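Local coordinates for protein serpin-ZX (Arabidopsis thaliana, PDB 3LE2) that inhibits target proteases such as metacaspase-9 by offering a reactive centre loop whose cleavage traps the enzyme covalently, restraining programmed cell death, at residues 57-60 with 61-65; 40-43 with 44-48; 364-367 with 368-372; 250-253 with 254-258; 100-103 with 104-108. One frame throughout, in Å; residues are numbered along the deposited sequence. Where two conformers were deposited one is given.

Interaction 1 (57-60 with 61-65)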
loop_
_atom_site.group_PDB
_atom_site.type_symbol
_atom_site.label_atom_id
_atom_site.label_comp_id
_atom_site.label_asym_id
_atom_site.label_seq_id
_atom_site.Cartn_x
_atom_site.Cartn_y
_atom_site.Cartn_z
ATOM N N ASP A 57 -17.371 -2.767 -16.710
ATOM C CA ASP A 57 -17.986 -1.556 -16.174
ATOM C C ASP A 57 -17.902 -1.474 -14.664
ATOM O O ASP A 57 -17.654 -0.406 -14.105
ATOM C CB ASP A 57 -19.443 -1.453 -16.604
ATOM C CG ASP A 57 -19.586 -1.160 -18.075
ATOM O OD1 ASP A 57 -18.651 -0.553 -18.647
ATOM O OD2 ASP A 57 -20.628 -1.536 -18.654
ATOM N N GLN A 58 -18.110 -2.602 -14.001
ATOM C CA GLN A 58 -18.094 -2.605 -12.548
ATOM C C GLN A 58 -16.703 -2.287 -12.017
ATOM O O GLN A 58 -16.554 -1.628 -10.989
ATOM C CB GLN A 58 -18.593 -3.935 -11.996
ATOM C CG GLN A 58 -19.033 -3.867 -10.560
ATOM C CD GLN A 58 -19.360 -5.235 -10.008
ATOM O OE1 GLN A 58 -20.514 -5.521 -9.682
ATOM N NE2 GLN A 58 -18.346 -6.100 -9.914
ATOM N N ILE A 59 -15.683 -2.742 -12.732
ATOM C CA ILE A 59 -14.313 -2.491 -12.317
ATOM C C ILE A 59 -13.943 -1.057 -12.683
ATOM O O ILE A 59 -13.343 -0.335 -11.885
ATOM C CB ILE A 59 -13.340 -3.507 -12.965
ATOM C CG1 ILE A 59 -13.746 -4.935 -12.602
ATOM C CG2 ILE A 59 -11.898 -3.252 -12.538
ATOM C CD1 ILE A 59 -13.015 -5.986 -13.413
ATOM N N LEU A 60 -14.323 -0.643 -13.889
ATOM C CA LEU A 60 -14.066 0.722 -14.340
ATOM C C LEU A 60 -14.568 1.747 -13.326
ATOM O O LEU A 60 -13.884 2.728 -13.035
ATOM C CB LEU A 60 -14.715 0.983 -15.703
ATOM C CG LEU A 60 -13.984 0.429 -16.919
ATOM C CD1 LEU A 60 -14.743 0.761 -18.193
ATOM C CD2 LEU A 60 -12.580 0.995 -16.965
ATOM N N SER A 61 -15.765 1.517 -12.795
ATOM C CA SER A 61 -16.361 2.446 -11.842
ATOM C C SER A 61 -15.680 2.347 -10.483
ATOM O O SER A 61 -15.597 3.332 -9.750
ATOM C CB SER A 61 -17.868 2.205 -11.710
ATOM O OG SER A 61 -18.520 2.434 -12.952
ATOM N N PHE A 62 -15.179 1.160 -10.151
ATOM C CA PHE A 62 -14.486 0.975 -8.886
ATOM C C PHE A 62 -13.169 1.742 -8.890
ATOM O O PHE A 62 -12.720 2.247 -7.860
ATOM C CB PHE A 62 -14.230 -0.508 -8.624
ATOM C CG PHE A 62 -13.546 -0.784 -7.313
ATOM C CD1 PHE A 62 -14.287 -0.993 -6.156
ATOM C CD2 PHE A 62 -12.159 -0.838 -7.235
ATOM C CE1 PHE A 62 -13.655 -1.252 -4.938
ATOM C CE2 PHE A 62 -11.519 -1.100 -6.024
ATOM C CZ PHE A 62 -12.270 -1.304 -4.874
ATOM N N LEU A 63 -12.565 1.835 -10.067
ATOM C CA LEU A 63 -11.219 2.364 -10.195
ATOM C C LEU A 63 -11.196 3.828 -10.602
ATOM O O LEU A 63 -10.125 4.437 -10.650
ATOM C CB LEU A 63 -10.431 1.518 -11.202
ATOM C CG LEU A 63 -10.041 0.122 -10.716
ATOM C CD1 LEU A 63 -9.389 -0.678 -11.848
ATOM C CD2 LEU A 63 -9.126 0.231 -9.487
ATOM N N LYS A 64 -12.377 4.369 -10.921
ATOM C CA LYS A 64 -12.590 5.810 -11.178
ATOM C C LYS A 64 -11.993 6.293 -12.493
ATOM O O LYS A 64 -11.485 7.409 -12.580
ATOM C CB LYS A 64 -12.062 6.678 -10.025
ATOM C CG LYS A 64 -12.474 6.206 -8.625
ATOM C CD LYS A 64 -13.995 6.124 -8.469
ATOM C CE LYS A 64 -14.356 5.549 -7.100
ATOM N NZ LYS A 64 -15.806 5.286 -6.917
ATOM N N PHE A 65 -12.039 5.440 -13.505
ATOM C CA PHE A 65 -11.585 5.805 -14.839
ATOM C C PHE A 65 -12.638 5.307 -15.794
ATOM O O PHE A 65 -13.317 4.322 -15.506
ATOM C CB PHE A 65 -10.234 5.154 -15.166
ATOM C CG PHE A 65 -9.056 5.809 -14.491
ATOM C CD1 PHE A 65 -8.346 6.824 -15.127
ATOM C CD2 PHE A 65 -8.655 5.414 -13.229
ATOM C CE1 PHE A 65 -7.251 7.431 -14.512
ATOM C CE2 PHE A 65 -7.561 6.017 -12.614
ATOM C CZ PHE A 65 -6.863 7.026 -13.254
#
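With CG1 beside the backbone N (chi1 -58°), Ile59 turns CG2 anti to that N, and Leu63, with CG anti to its carbonyl carbon (chi1 -72°), runs beside it one turn later, so that Ile59 CG2 meets Leu63 CD1 at 3.7 Å. The pair closes the last turn of the serpin helix 54-63, whose C-terminal exit begins at Lys64, a residue of positive phi. The two branched chains point the same way, towards Ile47 and Asn41 of helix 37-49. On the outer side Ser61 OG folds back beside its own N and reaches Asp57 O at 3.2 Å. The Ser61 amide reaches the same carbonyl at 3.0 Å from the opposite face of its plane, which doubles the grip on this oxygen. Leu63 N meets Ile59 O at 2.9 Å, close to the direction of the C=O bond. Beyond this turn the bonding frays: Leu60 O collects weak bonds from the amides of Leu63, Lys64 and Phe65, as the chain swings off towards helices 5-25 and 68-83. Lys64 itself bends back over the helix end, its NZ making a weak bond to Ser61 O at 3.4 Å.

Interaction 2 (40-43 with 44-48)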
loop_
_atom_site.group_PDB
_atom_site.type_symbol
_atom_site.label_atom_id
_atom_site.label_comp_id
_atom_site.label_asym_id
_atom_site.label_seq_id
_atom_site.Cartn_x
_atom_site.Cartn_y
_atom_site.Cartn_z
ATOM N N ILE A 40 -2.864 -3.252 -5.763
ATOM C CA ILE A 40 -4.155 -3.905 -5.895
ATOM C C ILE A 40 -4.839 -3.374 -7.149
ATOM O O ILE A 40 -5.403 -4.135 -7.939
ATOM C CB ILE A 40 -5.073 -3.614 -4.692
ATOM C CG1 ILE A 40 -4.451 -4.128 -3.391
ATOM C CG2 ILE A 40 -6.447 -4.255 -4.916
ATOM C CD1 ILE A 40 -4.395 -5.614 -3.331
ATOM N N ASN A 41 -4.793 -2.055 -7.313
ATOM C CA ASN A 41 -5.474 -1.392 -8.427
ATOM C C ASN A 41 -4.821 -1.709 -9.764
ATOM O O ASN A 41 -5.494 -1.715 -10.798
ATOM C CB ASN A 41 -5.575 0.124 -8.193
ATOM C CG ASN A 41 -6.577 0.471 -7.096
ATOM O OD1 ASN A 41 -7.317 -0.397 -6.627
ATOM N ND2 ASN A 41 -6.613 1.730 -6.694
ATOM N N VAL A 42 -3.516 -1.989 -9.727
ATOM C CA VAL A 42 -2.795 -2.510 -10.896
ATOM C C VAL A 42 -3.337 -3.882 -11.335
ATOM O O VAL A 42 -3.509 -4.136 -12.524
ATOM C CB VAL A 42 -1.293 -2.640 -10.626
ATOM C CG1 VAL A 42 -0.656 -3.597 -11.633
ATOM C CG2 VAL A 42 -0.613 -1.276 -10.661
ATOM N N VAL A 43 -3.611 -4.758 -10.374
ATOM C CA VAL A 43 -4.232 -6.043 -10.690
ATOM C C VAL A 43 -5.642 -5.877 -11.278
ATOM O O VAL A 43 -5.979 -6.494 -12.298
ATOM C CB VAL A 43 -4.304 -6.970 -9.459
ATOM C CG1 VAL A 43 -4.983 -8.272 -9.834
ATOM C CG2 VAL A 43 -2.914 -7.245 -8.926
ATOM N N LEU A 44 -6.460 -5.051 -10.626
ATOM C CA LEU A 44 -7.826 -4.802 -11.084
ATOM C C LEU A 44 -7.851 -4.192 -12.492
ATOM O O LEU A 44 -8.729 -4.516 -13.291
ATOM C CB LEU A 44 -8.601 -3.941 -10.083
ATOM C CG LEU A 44 -8.831 -4.600 -8.719
ATOM C CD1 LEU A 44 -9.426 -3.615 -7.721
ATOM C CD2 LEU A 44 -9.727 -5.839 -8.841
ATOM N N SER A 45 -6.871 -3.339 -12.798
ATOM C CA SER A 45 -6.707 -2.808 -14.159
ATOM C C SER A 45 -6.393 -3.921 -15.176
ATOM O O SER A 45 -6.931 -3.935 -16.282
ATOM C CB SER A 45 -5.608 -1.747 -14.201
ATOM O OG SER A 45 -5.899 -0.662 -13.335
ATOM N N ILE A 46 -5.515 -4.845 -14.797
ATOM C CA ILE A 46 -5.234 -6.019 -15.613
ATOM C C ILE A 46 -6.491 -6.866 -15.858
ATOM O O ILE A 46 -6.737 -7.332 -16.963
ATOM C CB ILE A 46 -4.126 -6.869 -14.972
ATOM C CG1 ILE A 46 -2.804 -6.095 -15.014
ATOM C CG2 ILE A 46 -3.983 -8.188 -15.700
ATOM C CD1 ILE A 46 -1.686 -6.742 -14.243
ATOM N N ILE A 47 -7.303 -7.037 -14.825
ATOM C CA ILE A 47 -8.526 -7.816 -14.949
ATOM C C ILE A 47 -9.565 -7.114 -15.817
ATOM O O ILE A 47 -10.259 -7.744 -16.617
ATOM C CB ILE A 47 -9.142 -8.087 -13.573
ATOM C CG1 ILE A 47 -8.190 -8.936 -12.734
ATOM C CG2 ILE A 47 -10.506 -8.751 -13.721
ATOM C CD1 ILE A 47 -8.582 -9.027 -11.276
ATOM N N ALA A 48 -9.686 -5.806 -15.647
ATOM C CA ALA A 48 -10.626 -5.054 -16.450
ATOM C C ALA A 48 -10.283 -5.258 -17.919
ATOM O O ALA A 48 -11.171 -5.433 -18.756
ATOM C CB ALA A 48 -10.589 -3.570 -16.081
#
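Val43 and Leu44, neighbours in sequence, carry most of the contact along helix 37-49, each reaching a turn in the opposite direction. Val43 holds CG1 anti to the backbone N (chi1 179°), so this methyl lies forward along the helix and touches Ile47 CD1 at 3.9 Å, the two side chains crossing obliquely. Leu44 instead looks back: CG sits beside its own N (chi1 -65°) and rests 3.5 Å from Ile40 O, while CD1 lies between two residues of the preceding turn, 4.1 Å from Ile40 CG2 and 4.0 Å from Asn41 OD1. Ile40 and Leu44 run side by side and point the same way, whereas the Asn41 amide oxygen comes at the leucine methyl from an angle. Asn41 also contributes its carbonyl. Asn41 O accepts the amide of Ser45 at 2.9 Å and, from the other face of its plane, the hydroxyl Ser45 OG at 2.8 Å, so a polar side chain buried within the apolar helix has its proton taken up by the backbone. The bonds from Leu44 N to Ile40 O and from Ile47 N to Val43 O lie in their carbonyl planes. Outward, Val43, Ile46 and Ile47 rest on Phe169 of strand 167-176, Leu44 meets Phe62 and Leu63 of helix 54-63, and Val42 faces helix 68-83. A largely apolar helix buried between other helices and the sheet that can take up the reactive centre loop is characteristic of the serpin fold.

Interaction 3 (364-367 with 368-372)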
loop_
_atom_site.group_PDB
_atom_site.type_symbol
_atom_site.label_atom_id
_atom_site.label_comp_id
_atom_site.label_asym_id
_atom_site.label_seq_id
_atom_site.Cartn_x
_atom_site.Cartn_y
_atom_site.Cartn_z
ATOM N N PHE A 364 3.457 14.840 19.922
ATOM C CA PHE A 364 3.018 13.744 19.096
ATOM C C PHE A 364 3.628 12.485 19.718
ATOM O O PHE A 364 4.789 12.155 19.478
ATOM C CB PHE A 364 3.463 13.940 17.647
ATOM C CG PHE A 364 2.840 12.964 16.689
ATOM C CD1 PHE A 364 1.683 13.291 16.000
ATOM C CD2 PHE A 364 3.402 11.709 16.495
ATOM C CE1 PHE A 364 1.093 12.389 15.127
ATOM C CE2 PHE A 364 2.829 10.798 15.619
ATOM C CZ PHE A 364 1.669 11.143 14.935
ATOM N N VAL A 365 2.852 11.810 20.556
ATOM C CA VAL A 365 3.345 10.631 21.264
ATOM C C VAL A 365 2.537 9.407 20.854
ATOM O O VAL A 365 1.398 9.233 21.274
ATOM C CB VAL A 365 3.296 10.830 22.791
ATOM C CG1 VAL A 365 3.702 9.537 23.525
ATOM C CG2 VAL A 365 4.195 12.000 23.191
ATOM N N ALA A 366 3.122 8.577 20.005
ATOM C CA ALA A 366 2.367 7.505 19.381
ATOM C C ALA A 366 2.465 6.234 20.215
ATOM O O ALA A 366 2.999 5.216 19.769
ATOM C CB ALA A 366 2.870 7.262 17.974
ATOM N N ASP A 367 1.951 6.306 21.435
ATOM C CA ASP A 367 2.005 5.181 22.343
ATOM C C ASP A 367 0.702 4.405 22.302
ATOM O O ASP A 367 0.336 3.735 23.265
ATOM C CB ASP A 367 2.279 5.673 23.760
ATOM C CG ASP A 367 1.173 6.555 24.287
ATOM O OD1 ASP A 367 0.262 6.913 23.509
ATOM O OD2 ASP A 367 1.208 6.897 25.486
ATOM N N HIS A 368 -0.011 4.517 21.188
ATOM C CA HIS A 368 -1.230 3.749 20.984
ATOM C C HIS A 368 -1.477 3.638 19.482
ATOM O O HIS A 368 -0.776 4.275 18.705
ATOM C CB HIS A 368 -2.408 4.384 21.722
ATOM C CG HIS A 368 -2.591 5.838 21.432
ATOM N ND1 HIS A 368 -1.776 6.813 21.971
ATOM C CD2 HIS A 368 -3.505 6.490 20.670
ATOM C CE1 HIS A 368 -2.172 8.001 21.549
ATOM N NE2 HIS A 368 -3.220 7.834 20.760
ATOM N N PRO A 369 -2.440 2.797 19.068
ATOM C CA PRO A 369 -2.637 2.511 17.638
ATOM C C PRO A 369 -2.913 3.720 16.745
ATOM O O PRO A 369 -3.694 4.607 17.080
ATOM C CB PRO A 369 -3.827 1.552 17.635
ATOM C CG PRO A 369 -3.676 0.826 18.940
ATOM C CD PRO A 369 -3.238 1.896 19.913
ATOM N N PHE A 370 -2.257 3.719 15.591
ATOM C CA PHE A 370 -2.352 4.798 14.630
ATOM C C PHE A 370 -2.425 4.220 13.228
ATOM O O PHE A 370 -2.075 3.055 13.018
ATOM C CB PHE A 370 -1.151 5.744 14.761
ATOM C CG PHE A 370 0.203 5.050 14.775
ATOM C CD1 PHE A 370 0.764 4.614 15.967
ATOM C CD2 PHE A 370 0.936 4.897 13.609
ATOM C CE1 PHE A 370 2.023 3.992 15.997
ATOM C CE2 PHE A 370 2.198 4.277 13.626
ATOM C CZ PHE A 370 2.743 3.829 14.827
ATOM N N LEU A 371 -2.904 5.025 12.281
ATOM C CA LEU A 371 -2.896 4.629 10.884
ATOM C C LEU A 371 -1.610 5.071 10.239
ATOM O O LEU A 371 -0.930 5.967 10.736
ATOM C CB LEU A 371 -4.058 5.248 10.111
ATOM C CG LEU A 371 -5.432 4.641 10.350
ATOM C CD1 LEU A 371 -6.480 5.438 9.602
ATOM C CD2 LEU A 371 -5.437 3.165 9.925
ATOM N N LEU A 372 -1.278 4.416 9.130
ATOM C CA LEU A 372 -0.077 4.697 8.358
ATOM C C LEU A 372 -0.450 4.862 6.902
ATOM O O LEU A 372 -1.269 4.103 6.378
ATOM C CB LEU A 372 0.901 3.522 8.440
ATOM C CG LEU A 372 1.668 3.252 9.727
ATOM C CD1 LEU A 372 2.590 2.061 9.505
ATOM C CD2 LEU A 372 2.447 4.486 10.128
#
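His368 ND1 donates to Asp367 OD1 at 2.6 Å, a short and nearly straight bond (N-H...O 160°) between adjacent residues. The carboxylate oxygen lies exactly in the imidazole plane, at the ring edge, and is met almost along its C-O bond, although the planes of the two groups are turned 63° apart. Both side chains have CG between the backbone N and the carbonyl carbon, the crowded position, and this brings the acid and the ring to the same side of the turn. Nearby, the methyl Ala366 CB leans obliquely on the Phe370 ring, 3.9 Å from CE1. Phe370 shares the same kind of first torsion (chi1 50°), which turns the ring back towards Ala366. Just before the pair the backbone makes an inverse gamma turn centred on Ala366, with a weak bond from Asp367 N to Val365 O at 3.0 Å. A second shell fixes the imidazole from its far nitrogen: His368 NE2 is hydrogen-bonded to Pro243 O, so both ring nitrogens face oxygen acceptors, consistent with a protonated, positively charged ring stabilised by Asp367. The carbonyl of Asp367 in turn receives His194 ND1. The run from Phe364 into strand 370-376 fits the serpin signature near the C-terminus. It links strand 361-365, bonded to Lys278 of strand 277-289, with strand 370-376; Phe370 packs on Phe240 of strand 236-243 and Pro280 of strand 277-289, and Leu371 packs against Leu249, Leu253 and Ile256 of helix 249-258.

Interaction 4 (250-253 with 254-258)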
loop_
_atom_site.group_PDB
_atom_site.type_symbol
_atom_site.label_atom_id
_atom_site.label_comp_id
_atom_site.label_asym_id
_atom_site.label_seq_id
_atom_site.Cartn_x
_atom_site.Cartn_y
_atom_site.Cartn_z
ATOM N N SER A 250 -10.510 3.046 15.339
ATOM C CA SER A 250 -11.635 2.648 14.520
ATOM C C SER A 250 -12.477 3.846 14.101
ATOM O O SER A 250 -12.901 3.944 12.954
ATOM C CB SER A 250 -12.499 1.620 15.257
ATOM O OG SER A 250 -13.528 1.169 14.404
ATOM N N ASP A 251 -12.718 4.757 15.032
ATOM C CA ASP A 251 -13.542 5.916 14.736
ATOM C C ASP A 251 -12.834 6.862 13.764
ATOM O O ASP A 251 -13.458 7.430 12.857
ATOM C CB ASP A 251 -13.917 6.649 16.027
ATOM C CG ASP A 251 -15.032 5.947 16.800
ATOM O OD1 ASP A 251 -15.556 4.913 16.319
ATOM O OD2 ASP A 251 -15.385 6.439 17.893
ATOM N N LEU A 252 -11.529 7.020 13.949
ATOM C CA LEU A 252 -10.751 7.847 13.049
ATOM C C LEU A 252 -10.832 7.309 11.635
ATOM O O LEU A 252 -10.961 8.073 10.686
ATOM C CB LEU A 252 -9.299 7.910 13.487
ATOM C CG LEU A 252 -8.407 8.668 12.515
ATOM C CD1 LEU A 252 -8.936 10.091 12.336
ATOM C CD2 LEU A 252 -6.959 8.665 13.022
ATOM N N LEU A 253 -10.768 5.989 11.494
ATOM C CA LEU A 253 -10.830 5.387 10.167
ATOM C C LEU A 253 -12.245 5.547 9.580
ATOM O O LEU A 253 -12.415 5.766 8.378
ATOM C CB LEU A 253 -10.364 3.916 10.195
ATOM C CG LEU A 253 -10.203 3.210 8.837
ATOM C CD1 LEU A 253 -9.253 3.958 7.867
ATOM C CD2 LEU A 253 -9.743 1.798 9.020
ATOM N N ASP A 254 -13.262 5.477 10.430
ATOM C CA ASP A 254 -14.623 5.774 9.973
ATOM C C ASP A 254 -14.749 7.199 9.415
ATOM O O ASP A 254 -15.327 7.402 8.347
ATOM C CB ASP A 254 -15.631 5.576 11.101
ATOM C CG ASP A 254 -15.869 4.115 11.419
ATOM O OD1 ASP A 254 -15.505 3.243 10.593
ATOM O OD2 ASP A 254 -16.434 3.849 12.499
ATOM N N LYS A 255 -14.206 8.172 10.142
ATOM C CA LYS A 255 -14.155 9.560 9.672
ATOM C C LYS A 255 -13.437 9.682 8.335
ATOM O O LYS A 255 -13.946 10.286 7.395
ATOM C CB LYS A 255 -13.463 10.455 10.696
ATOM C CG LYS A 255 -13.132 11.853 10.155
ATOM C CD LYS A 255 -12.491 12.729 11.236
ATOM C CE LYS A 255 -13.549 13.365 12.163
ATOM N NZ LYS A 255 -12.950 14.284 13.199
ATOM N N ILE A 256 -12.249 9.101 8.255
ATOM C CA ILE A 256 -11.496 9.115 7.011
ATOM C C ILE A 256 -12.323 8.539 5.863
ATOM O O ILE A 256 -12.453 9.159 4.825
ATOM C CB ILE A 256 -10.161 8.372 7.172
ATOM C CG1 ILE A 256 -9.286 9.137 8.173
ATOM C CG2 ILE A 256 -9.458 8.214 5.824
ATOM C CD1 ILE A 256 -8.032 8.428 8.546
ATOM N N VAL A 257 -12.917 7.373 6.074
ATOM C CA VAL A 257 -13.678 6.702 5.027
ATOM C C VAL A 257 -14.879 7.514 4.535
ATOM O O VAL A 257 -15.231 7.460 3.361
ATOM C CB VAL A 257 -14.125 5.300 5.491
ATOM C CG1 VAL A 257 -15.154 4.726 4.563
ATOM C CG2 VAL A 257 -12.925 4.377 5.563
ATOM N N SER A 258 -15.487 8.287 5.429
ATOM C CA SER A 258 -16.695 9.048 5.109
ATOM C C SER A 258 -16.450 10.483 4.603
ATOM O O SER A 258 -17.391 11.179 4.239
ATOM C CB SER A 258 -17.617 9.083 6.334
ATOM O OG SER A 258 -16.943 9.630 7.461
HETATM O O HOH W 1 -15.581 2.914 14.555
#
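Regular alpha-helical bonds join Ser250 O to Asp254 N (3.0 Å), Asp251 O to Lys255 N, Leu252 O to Ile256 N and Leu253 O to Val257 N along helix 249-258. On its solvent side the carboxylates of Asp251 and Asp254 approach without touching, Asp251 OD1 standing 4.1 Å from Asp254 OD2, with their planes 32° apart. Each has CG beside its own N, and the two acids lean back towards the helix start. A water beside them accepts from Ser250 OG at 2.7 Å and donates to Asp251 OD1 at 2.7 Å; its link to Asp254 OD2 is doubtful, because that separation is modelled too short to trust. On the buried side Leu252, with CG anti to the backbone N (chi1 175°), sends its branch point forward to Ile256 CD1 at 4.0 Å, while Leu253 CD1 looks along to Val257 CG2 at 4.4 Å. Leu253 and Ile256 rest on Leu371 of strand 370-376, Leu252 on Tyr241 and Pro243, and Leu253 on Met17 and Ile24 of helix 5-25. The helix is amphipathic. Its apolar face is held by neighbouring elements; Asp254 OD1, the other oxygen of that carboxylate, forms a salt bridge with Lys21 of helix 5-25, and this lysine probably eases the repulsion between the two acids.

Interaction 5 (100-103 with 104-108)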
loop_
_atom_site.group_PDB
_atom_site.type_symbol
_atom_site.label_atom_id
_atom_site.label_comp_id
_atom_site.label_asym_id
_atom_site.label_seq_id
_atom_site.Cartn_x
_atom_site.Cartn_y
_atom_site.Cartn_z
ATOM N N ALA A 100 0.344 -13.242 -13.444
ATOM C CA ALA A 100 -0.890 -14.006 -13.518
ATOM C C ALA A 100 -0.610 -15.447 -13.944
ATOM O O ALA A 100 0.203 -15.701 -14.823
ATOM C CB ALA A 100 -1.852 -13.347 -14.497
ATOM N N TRP A 101 -1.290 -16.385 -13.306
ATOM C CA TRP A 101 -1.180 -17.790 -13.659
ATOM C C TRP A 101 -2.570 -18.342 -13.902
ATOM O O TRP A 101 -3.510 -18.057 -13.160
ATOM C CB TRP A 101 -0.516 -18.591 -12.526
ATOM C CG TRP A 101 1.002 -18.502 -12.472
ATOM C CD1 TRP A 101 1.901 -19.458 -12.878
ATOM C CD2 TRP A 101 1.786 -17.403 -11.982
ATOM N NE1 TRP A 101 3.191 -19.017 -12.672
ATOM C CE2 TRP A 101 3.146 -17.763 -12.118
ATOM C CE3 TRP A 101 1.468 -16.151 -11.435
ATOM C CZ2 TRP A 101 4.184 -16.919 -11.728
ATOM C CZ3 TRP A 101 2.495 -15.317 -11.053
ATOM C CH2 TRP A 101 3.839 -15.702 -11.206
ATOM N N ILE A 102 -2.696 -19.164 -14.925
ATOM C CA ILE A 102 -3.985 -19.756 -15.237
ATOM C C ILE A 102 -3.836 -21.269 -15.349
ATOM O O ILE A 102 -2.778 -21.763 -15.754
ATOM C CB ILE A 102 -4.530 -19.157 -16.554
ATOM C CG1 ILE A 102 -6.047 -19.265 -16.608
ATOM C CG2 ILE A 102 -3.854 -19.799 -17.774
ATOM C CD1 ILE A 102 -6.652 -18.328 -17.596
ATOM N N ASP A 103 -4.866 -22.025 -14.984
ATOM C CA ASP A 103 -4.759 -23.465 -15.168
ATOM C C ASP A 103 -4.476 -23.785 -16.628
ATOM O O ASP A 103 -5.124 -23.236 -17.525
ATOM C CB ASP A 103 -5.999 -24.222 -14.720
ATOM C CG ASP A 103 -5.769 -25.718 -14.735
ATOM O OD1 ASP A 103 -4.787 -26.148 -14.097
ATOM O OD2 ASP A 103 -6.528 -26.455 -15.403
ATOM N N LYS A 104 -3.520 -24.688 -16.858
ATOM C CA LYS A 104 -3.033 -24.972 -18.206
ATOM C C LYS A 104 -4.101 -25.568 -19.132
ATOM O O LYS A 104 -3.872 -25.716 -20.330
ATOM C CB LYS A 104 -1.804 -25.878 -18.157
ATOM C CG LYS A 104 -2.126 -27.342 -17.964
ATOM C CD LYS A 104 -0.862 -28.193 -18.049
ATOM C CE LYS A 104 -1.185 -29.672 -17.893
ATOM N NZ LYS A 104 0.042 -30.509 -17.944
ATOM N N SER A 105 -5.262 -25.909 -18.580
ATOM C CA SER A 105 -6.410 -26.262 -19.405
ATOM C C SER A 105 -6.891 -25.023 -20.172
ATOM O O SER A 105 -7.801 -25.092 -21.001
ATOM C CB SER A 105 -7.544 -26.836 -18.549
ATOM O OG SER A 105 -8.133 -25.848 -17.718
ATOM N N LEU A 106 -6.268 -23.886 -19.884
ATOM C CA LEU A 106 -6.601 -22.645 -20.552
ATOM C C LEU A 106 -5.336 -22.017 -21.106
ATOM O O LEU A 106 -4.230 -22.526 -20.907
ATOM C CB LEU A 106 -7.284 -21.683 -19.583
ATOM C CG LEU A 106 -8.530 -22.244 -18.893
ATOM C CD1 LEU A 106 -8.861 -21.491 -17.619
ATOM C CD2 LEU A 106 -9.696 -22.229 -19.846
ATOM N N SER A 107 -5.517 -20.912 -21.819
ATOM C CA SER A 107 -4.415 -20.161 -22.391
ATOM C C SER A 107 -4.885 -18.732 -22.633
ATOM O O SER A 107 -6.032 -18.508 -23.014
ATOM C CB SER A 107 -3.931 -20.820 -23.687
ATOM O OG SER A 107 -5.008 -21.415 -24.385
ATOM N N PHE A 108 -4.006 -17.768 -22.383
ATOM C CA PHE A 108 -4.339 -16.366 -22.563
ATOM C C PHE A 108 -4.320 -16.060 -24.041
ATOM O O PHE A 108 -3.574 -16.686 -24.786
ATOM C CB PHE A 108 -3.323 -15.466 -21.850
ATOM C CG PHE A 108 -3.248 -15.687 -20.367
ATOM C CD1 PHE A 108 -4.277 -15.274 -19.536
ATOM C CD2 PHE A 108 -2.144 -16.303 -19.800
ATOM C CE1 PHE A 108 -4.210 -15.481 -18.153
ATOM C CE2 PHE A 108 -2.068 -16.516 -18.422
ATOM C CZ PHE A 108 -3.101 -16.104 -17.597
#
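Asp103 OD2 is gripped twice by Ser105: the hydroxyl Ser105 OG donates to it at 2.9 Å, and Ser105 N reaches it weakly at 3.5 Å. The hydroxyl comes on the anti side of the carboxylate, 21° out of its plane. Asp103 CG stands anti to the backbone N (chi1 -172°), which swings the carboxylate over the start of the type I beta turn from Asp103 to Leu106. The backbone bond from Leu106 N to Asp103 O closes the turn (2.7 Å, though Leu106 N is less surely placed). The aspartate side chain braces it from its first residue; OD2 also has a long, weak ion pair with Lys166, and OD1 a weak bond to Gln130 N. The rest of the contact is apolar. Ile102 sends its branches in two directions: CG1 meets Leu106 CD1 at 3.7 Å, the two side chains being about perpendicular, and CG2 lies over one face of the Phe108 ring, 4.1 Å from its centroid in a CH-pi contact. Ile102 CB lies 3.5 Å from Phe108 CZ. The aromatic ring and the isoleucine come at each other from opposite directions, and Ala100 CB adds an oblique touch 4.3 Å from Phe108 CZ. The turn folds the chain back on the end of strand 93-103, in the loop leading to helix 110-119. That strand bonds to strands 123-127 and 167-176; Ile102 and Phe108 both touch Leu167, and Trp101 packs on Phe129 and Val140 of helix 129-147, edge-to-face with Trp143.

How the interactions relate
Interactions 1 and 2 belong to consecutive helices and touch, with Phe62 CE2 3.7 Å from Leu44 CD1; interaction 2 is buried, whereas interaction 1 is partly buried at a fraying helix end. Both hold a serine hydroxyl on the carbonyl one turn back. Interactions 3 and 4 also meet, through Leu371 on Ile256 and Leu253; interaction 3 lies on the opposite side of the chain's centre from interactions 1, 2 and 5. Buried interaction 3 uses a His-carboxylate pair, while interaction 4 turns two acids towards water. Interaction 5, centred about 44 Å from the centre of interaction 3, is a buried strand-to-turn contact braced by an aspartate.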